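Local coordinates for mutual gliding-motility protein MglA (Myxococcus xanthus DK 1622, PDB 6H17) that binds and hydrolyses GTP as a small Ras-like GTPase, an intracellular switch that sets the direction and speed of gliding motility, at residues Ser7-Asn12 / Arg68-Arg73; Leu60-Gly65 / Phe74-Val79. One frame throughout, in Å; residues are numbered along the deposited sequence. Where two conformers were deposited one is given.

Both contacts use strand 71-78 of the central sheet, one after the other along its length. Contact 1 pairs its start with strand 10-18, in parallel. Contact 2 pairs its next residues, 74-76, with the end of strand 52-62, antiparallel. Contact 1 lies at the outer end of the sheet, its centre about 22 Å from that of the chain, and its side chains are mostly charged or aromatic: a guanidinium on a ring, a salt bridge and a bound sulfate. Contact 2 lies deeper and joins leucines and a phenylalanine under two helices. Its segment 74-79 ends at Val79, which touches the bound nucleotide. The contacts also touch directly, where Asn12 packs against His75 and Thr72 against Gly65.

Contact 1. Residues Ser7-Asn12 / Arg68-Arg73; sequences SSREIN and RGFKTR. With SO4 (sulfate ion), chain E.
Arg9 folds its side chain over Phe70. CB, CG and CD all keep near the carbonyl of Gly69, with CB 3.5 Å from Gly69 O. The chain bends at CD and again at NE (chi2 -58°, chi3 -66°), which curls it back over the other segment. NE then gives a hydrogen bond of 3.0 Å to Gly69 O, which lies in the guanidinium plane. The guanidinium, NE included, rests on the Phe70 ring, planes 21° apart, as a cation-pi stack with Arg9 CZ 4.1 Å from the ring centroid. NH2 comes closest to the ring, near its rim, 3.3 Å from Phe70 CZ. It also makes a weak bond to a water that donates to Arg68 O. NH1 is bonded to Tyr6 O. The guanidinium is thus fixed both in its plane and through one face. On the opposite face of the ring lies Ile11 CD1, a CH-pi contact at 3.6 Å from Phe70 CG, so the ring is held between a charge and a methyl group.

The backbones run parallel. Arg9 O accepts from Lys71 N, Lys71 O from Ile11 N, and Ile11 O from Arg73 N at 2.9 Å. Glu10 and Lys71 lie side by side on one face of the sheet. Their salt bridge is weak, Lys71 NZ 3.4 Å from Glu10 OE2, and its detail is doubtful, since Lys71 has two conformers and its tail sits too close to Glu10. Arg73 NH1 and NH2 both hold one sulfate oxygen, O2, in the guanidinium plane; NH1 is 2.8 Å from it. The sulfate probably comes from the crystallisation liquor. Arg9 and Glu10 form a G1 beta bulge opposite Asn5, where strand 3-5 turns into strand 10-18. Ile4 of strand 3-5 packs on both Ile11 and Phe70.

Contact 2. Residues Leu60-Gly65 / Phe74-Val79; sequences LPLSLG and FHLYTV
Leu64 lays its CD1 methyl as a bump on the flat of the Phe74 ring, and the two side chains cross at about a right angle. Leu64 CG is anti to the carbonyl carbon (chi1 -58°), which starts the branch toward the ring. The methyl sits 4.2 Å from the ring centroid, a CH-pi contact. Leu64 CB reaches the rim as well, 3.9 Å from Phe74 CD2. Leu62 and Leu76 also meet at about a right angle. Leu62 CD1 is set against both methyls of Leu76, 3.7 Å from Leu76 CD2. Farther along the same face, the CB atoms of Leu60 and Leu76 face each other at 4.3 Å. The strands form a beta hairpin, 52-62 with 71-78, between the two switch regions as in other Ras-like GTPases. Two hydrogen-bonded pairs, Leu60 with Leu76 and Leu62 with Phe74, flank the non-hydrogen-bonded pair of Pro61 and His75. On the opposite face of the sheet from the leucines, Pro61 CB lies 3.6 Å from His75 CD2. Helix 176-193 covers Phe74 with Val187 and Leu188, and Leu64 with Ala184. An alanine in place of Phe74 would probably open a gap under this helix and leave the Leu64 methyl without its ring. Helix 25-35 packs on Leu60 through Tyr33 and on Leu62 through Ile32.

Contact 1. Residues Ser7-Asn12 / Arg68-Arg73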
loop_
_atom_site.group_PDB
_atom_site.type_symbol
_atom_site.label_atom_id
_atom_site.label_comp_id
_atom_site.label_asym_id
_atom_site.label_seq_id
_atom_site.Cartn_x
_atom_site.Cartn_y
_atom_site.Cartn_z
ATOM N N SER A 7 24.861 11.801 -5.779
ATOM C CA SER A 7 26.041 11.455 -6.557
ATOM C C SER A 7 25.675 10.485 -7.668
ATOM O O SER A 7 25.979 10.739 -8.842
ATOM C CB SER A 7 27.112 10.862 -5.643
ATOM O OG SER A 7 27.580 11.842 -4.746
ATOM N N SER A 8 25.004 9.378 -7.331
ATOM C CA SER A 8 24.640 8.383 -8.330
ATOM C C SER A 8 23.395 8.768 -9.104
ATOM O O SER A 8 23.096 8.149 -10.129
ATOM C CB SER A 8 24.391 7.033 -7.665
ATOM O OG SER A 8 23.247 7.117 -6.836
ATOM N N ARG A 9 22.662 9.770 -8.632
ATOM C CA ARG A 9 21.425 10.235 -9.260
ATOM C C ARG A 9 20.312 9.203 -9.136
ATOM O O ARG A 9 19.557 8.975 -10.083
ATOM C CB ARG A 9 21.602 10.632 -10.731
ATOM C CG ARG A 9 22.797 11.489 -11.013
ATOM C CD ARG A 9 22.743 12.730 -10.213
ATOM N NE ARG A 9 21.633 13.614 -10.578
ATOM C CZ ARG A 9 21.415 14.782 -9.993
ATOM N NH1 ARG A 9 22.208 15.182 -9.005
ATOM N NH2 ARG A 9 20.412 15.545 -10.388
ATOM N N GLU A 10 20.209 8.550 -7.986
ATOM C CA GLU A 10 19.203 7.523 -7.752
ATOM C C GLU A 10 18.295 7.912 -6.604
ATOM O O GLU A 10 18.752 8.399 -5.571
ATOM C CB GLU A 10 19.867 6.164 -7.459
ATOM C CG GLU A 10 20.725 5.705 -8.635
ATOM C CD GLU A 10 21.174 4.256 -8.559
ATOM O OE1 GLU A 10 21.932 3.821 -9.462
ATOM O OE2 GLU A 10 20.775 3.554 -7.606
ATOM N N ILE A 11 17.001 7.693 -6.808
ATOM C CA ILE A 11 15.978 7.908 -5.792
ATOM C C ILE A 11 15.236 6.600 -5.577
ATOM O O ILE A 11 14.755 5.994 -6.533
ATOM C CB ILE A 11 14.981 8.999 -6.233
ATOM C CG1 ILE A 11 15.688 10.334 -6.468
ATOM C CG2 ILE A 11 13.855 9.127 -5.217
ATOM C CD1 ILE A 11 14.791 11.400 -7.054
ATOM N N ASN A 12 15.112 6.187 -4.319
ATOM C CA ASN A 12 14.290 5.036 -3.976
ATOM C C ASN A 12 13.155 5.493 -3.082
ATOM O O ASN A 12 13.385 6.177 -2.081
ATOM C CB ASN A 12 15.119 3.954 -3.294
ATOM C CG ASN A 12 16.095 3.294 -4.251
ATOM O OD1 ASN A 12 15.781 3.067 -5.426
ATOM N ND2 ASN A 12 17.292 3.018 -3.767
ATOM N N ARG A 68 13.149 14.177 -13.506
ATOM C CA ARG A 68 14.188 14.488 -14.476
ATOM C C ARG A 68 15.545 14.504 -13.793
ATOM O O ARG A 68 15.714 15.133 -12.746
ATOM C CB ARG A 68 13.900 15.861 -15.090
ATOM C CG ARG A 68 15.050 16.451 -15.870
ATOM C CD ARG A 68 14.993 16.105 -17.326
ATOM N NE ARG A 68 15.172 17.318 -18.119
ATOM C CZ ARG A 68 14.208 17.913 -18.817
ATOM N NH1 ARG A 68 14.476 19.018 -19.492
ATOM N NH2 ARG A 68 12.983 17.400 -18.859
ATOM N N GLY A 69 16.527 13.839 -14.402
ATOM C CA GLY A 69 17.890 13.834 -13.905
ATOM C C GLY A 69 18.197 12.775 -12.870
ATOM O O GLY A 69 19.320 12.773 -12.335
ATOM N N PHE A 70 17.256 11.894 -12.577
ATOM C CA PHE A 70 17.437 10.815 -11.613
ATOM C C PHE A 70 16.844 9.534 -12.188
ATOM O O PHE A 70 16.014 9.568 -13.105
ATOM C CB PHE A 70 16.701 11.108 -10.284
ATOM C CG PHE A 70 17.253 12.279 -9.520
ATOM C CD1 PHE A 70 16.813 13.560 -9.782
ATOM C CD2 PHE A 70 18.209 12.098 -8.535
ATOM C CE1 PHE A 70 17.327 14.646 -9.084
ATOM C CE2 PHE A 70 18.719 13.165 -7.831
ATOM C CZ PHE A 70 18.284 14.442 -8.105
ATOM N N LYS A 71 17.318 8.396 -11.679
ATOM C CA LYS A 71 16.622 7.119 -11.801
ATOM C C LYS A 71 15.804 6.954 -10.530
ATOM O O LYS A 71 16.350 7.041 -9.422
ATOM C CB LYS A 71 17.639 5.974 -11.908
ATOM C CG LYS A 71 17.052 4.551 -11.778
ATOM C CD LYS A 71 18.133 3.457 -11.846
ATOM C CE LYS A 71 18.896 3.313 -10.534
ATOM N NZ LYS A 71 18.163 2.542 -9.478
ATOM N N THR A 72 14.501 6.721 -10.679
ATOM C CA THR A 72 13.600 6.593 -9.555
ATOM C C THR A 72 12.995 5.206 -9.583
ATOM O O THR A 72 12.502 4.754 -10.621
ATOM C CB THR A 72 12.488 7.647 -9.594
ATOM O OG1 THR A 72 13.080 8.949 -9.577
ATOM C CG2 THR A 72 11.566 7.501 -8.402
ATOM N N ARG A 73 13.053 4.542 -8.446
ATOM C CA ARG A 73 12.449 3.224 -8.311
ATOM C C ARG A 73 11.519 3.229 -7.113
ATOM O O ARG A 73 11.805 3.864 -6.092
ATOM C CB ARG A 73 13.506 2.134 -8.177
ATOM C CG ARG A 73 14.370 1.929 -9.435
ATOM C CD ARG A 73 13.566 1.434 -10.635
ATOM N NE ARG A 73 14.396 1.321 -11.851
ATOM C CZ ARG A 73 14.455 2.223 -12.835
ATOM N NH1 ARG A 73 15.249 1.998 -13.880
ATOM N NH2 ARG A 73 13.721 3.330 -12.801
HETATM S S SO4 E . 14.010 3.975 -16.811
HETATM O O1 SO4 E . 14.018 5.186 -17.663
HETATM O O2 SO4 E . 14.783 4.214 -15.582
HETATM O O3 SO4 E . 12.622 3.678 -16.428
HETATM O O4 SO4 E . 14.550 2.839 -17.549
HETATM O O HOH W 1 18.025 16.658 -11.942
HETATM O O HOH W 2 16.635 4.222 -8.094
#

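Contact 2. Residues Leu60-Gly65 / Phe74-Val79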
loop_
_atom_site.group_PDB
_atom_site.type_symbol
_atom_site.label_atom_id
_atom_site.label_comp_id
_atom_site.label_asym_id
_atom_site.label_seq_id
_atom_site.Cartn_x
_atom_site.Cartn_y
_atom_site.Cartn_z
ATOM N N LEU A 60 8.328 -5.780 -3.832
ATOM C CA LEU A 60 8.312 -5.730 -5.293
ATOM C C LEU A 60 8.848 -4.386 -5.772
ATOM O O LEU A 60 8.231 -3.345 -5.507
ATOM C CB LEU A 60 6.888 -5.898 -5.824
ATOM C CG LEU A 60 6.667 -5.659 -7.322
ATOM C CD1 LEU A 60 7.526 -6.580 -8.164
ATOM C CD2 LEU A 60 5.198 -5.877 -7.664
ATOM N N PRO A 61 9.995 -4.362 -6.465
ATOM C CA PRO A 61 10.499 -3.100 -7.025
ATOM C C PRO A 61 9.984 -2.846 -8.429
ATOM O O PRO A 61 9.860 -3.764 -9.242
ATOM C CB PRO A 61 12.016 -3.316 -7.032
ATOM C CG PRO A 61 12.221 -4.766 -7.105
ATOM C CD PRO A 61 10.963 -5.464 -6.617
ATOM N N LEU A 62 9.677 -1.576 -8.713
ATOM C CA LEU A 62 9.079 -1.188 -9.973
ATOM C C LEU A 62 9.605 0.159 -10.435
ATOM O O LEU A 62 9.960 1.017 -9.620
ATOM C CB LEU A 62 7.550 -0.981 -9.837
ATOM C CG LEU A 62 6.701 -2.161 -9.422
ATOM C CD1 LEU A 62 5.264 -1.714 -9.176
ATOM C CD2 LEU A 62 6.716 -3.237 -10.491
ATOM N N SER A 63 9.580 0.352 -11.741
ATOM C CA SER A 63 9.775 1.660 -12.350
ATOM C C SER A 63 8.408 2.215 -12.713
ATOM O O SER A 63 7.637 1.567 -13.433
ATOM C CB SER A 63 10.650 1.564 -13.593
ATOM O OG SER A 63 11.933 1.054 -13.275
ATOM N N LEU A 64 8.098 3.407 -12.211
ATOM C CA LEU A 64 6.844 4.075 -12.504
ATOM C C LEU A 64 7.249 5.404 -13.157
ATOM O O LEU A 64 7.995 5.389 -14.135
ATOM C CB LEU A 64 5.938 4.099 -11.284
ATOM C CG LEU A 64 5.596 2.697 -10.727
ATOM C CD1 LEU A 64 4.974 2.715 -9.350
ATOM C CD2 LEU A 64 4.666 1.967 -11.701
ATOM N N GLY A 65 6.819 6.524 -12.636
ATOM C CA GLY A 65 7.187 7.793 -13.218
ATOM C C GLY A 65 8.621 8.198 -12.930
ATOM O O GLY A 65 9.356 7.588 -12.150
ATOM N N PHE A 74 10.394 2.560 -7.273
ATOM C CA PHE A 74 9.417 2.361 -6.213
ATOM C C PHE A 74 9.554 0.954 -5.658
ATOM O O PHE A 74 9.611 -0.020 -6.423
ATOM C CB PHE A 74 8.008 2.577 -6.756
ATOM C CG PHE A 74 7.663 4.018 -6.971
ATOM C CD1 PHE A 74 6.871 4.697 -6.061
ATOM C CD2 PHE A 74 8.153 4.703 -8.072
ATOM C CE1 PHE A 74 6.568 6.028 -6.246
ATOM C CE2 PHE A 74 7.835 6.041 -8.254
ATOM C CZ PHE A 74 7.047 6.690 -7.347
ATOM N N HIS A 75 9.593 0.845 -4.336
ATOM C CA HIS A 75 9.663 -0.435 -3.637
ATOM C C HIS A 75 8.344 -0.616 -2.911
ATOM O O HIS A 75 8.044 0.121 -1.971
ATOM C CB HIS A 75 10.846 -0.457 -2.684
ATOM C CG HIS A 75 12.163 -0.368 -3.391
ATOM N ND1 HIS A 75 13.336 -0.056 -2.746
ATOM C CD2 HIS A 75 12.490 -0.573 -4.691
ATOM C CE1 HIS A 75 14.330 -0.056 -3.620
ATOM N NE2 HIS A 75 13.849 -0.372 -4.804
ATOM N N LEU A 76 7.550 -1.558 -3.384
ATOM C CA LEU A 76 6.262 -1.867 -2.787
ATOM C C LEU A 76 6.423 -2.951 -1.738
ATOM O O LEU A 76 7.094 -3.968 -1.974
ATOM C CB LEU A 76 5.287 -2.374 -3.839
ATOM C CG LEU A 76 4.636 -1.333 -4.746
ATOM C CD1 LEU A 76 5.579 -0.346 -5.342
ATOM C CD2 LEU A 76 3.798 -2.037 -5.842
ATOM N N TYR A 77 5.796 -2.731 -0.574
ATOM C CA TYR A 77 5.772 -3.679 0.524
ATOM C C TYR A 77 4.332 -3.937 0.931
ATOM O O TYR A 77 3.488 -3.041 0.846
ATOM C CB TYR A 77 6.477 -3.113 1.767
ATOM C CG TYR A 77 7.993 -3.005 1.681
ATOM C CD1 TYR A 77 8.785 -3.936 2.322
ATOM C CD2 TYR A 77 8.618 -1.988 0.976
ATOM C CE1 TYR A 77 10.165 -3.854 2.276
ATOM C CE2 TYR A 77 10.025 -1.903 0.920
ATOM C CZ TYR A 77 10.757 -2.845 1.579
ATOM O OH TYR A 77 12.138 -2.801 1.529
ATOM N N THR A 78 4.064 -5.145 1.390
ATOM C CA THR A 78 2.872 -5.384 2.198
ATOM C C THR A 78 3.292 -5.605 3.640
ATOM O O THR A 78 4.484 -5.657 3.960
ATOM C CB THR A 78 2.073 -6.589 1.698
ATOM O OG1 THR A 78 2.812 -7.792 1.938
ATOM C CG2 THR A 78 1.732 -6.456 0.235
ATOM N N VAL A 79 2.295 -5.710 4.514
ATOM C CA VAL A 79 2.520 -6.000 5.924
ATOM C C VAL A 79 1.674 -7.203 6.304
ATOM O O VAL A 79 0.705 -7.538 5.600
ATOM C CB VAL A 79 2.151 -4.803 6.831
ATOM C CG1 VAL A 79 2.888 -3.543 6.398
ATOM C CG2 VAL A 79 0.652 -4.569 6.870
#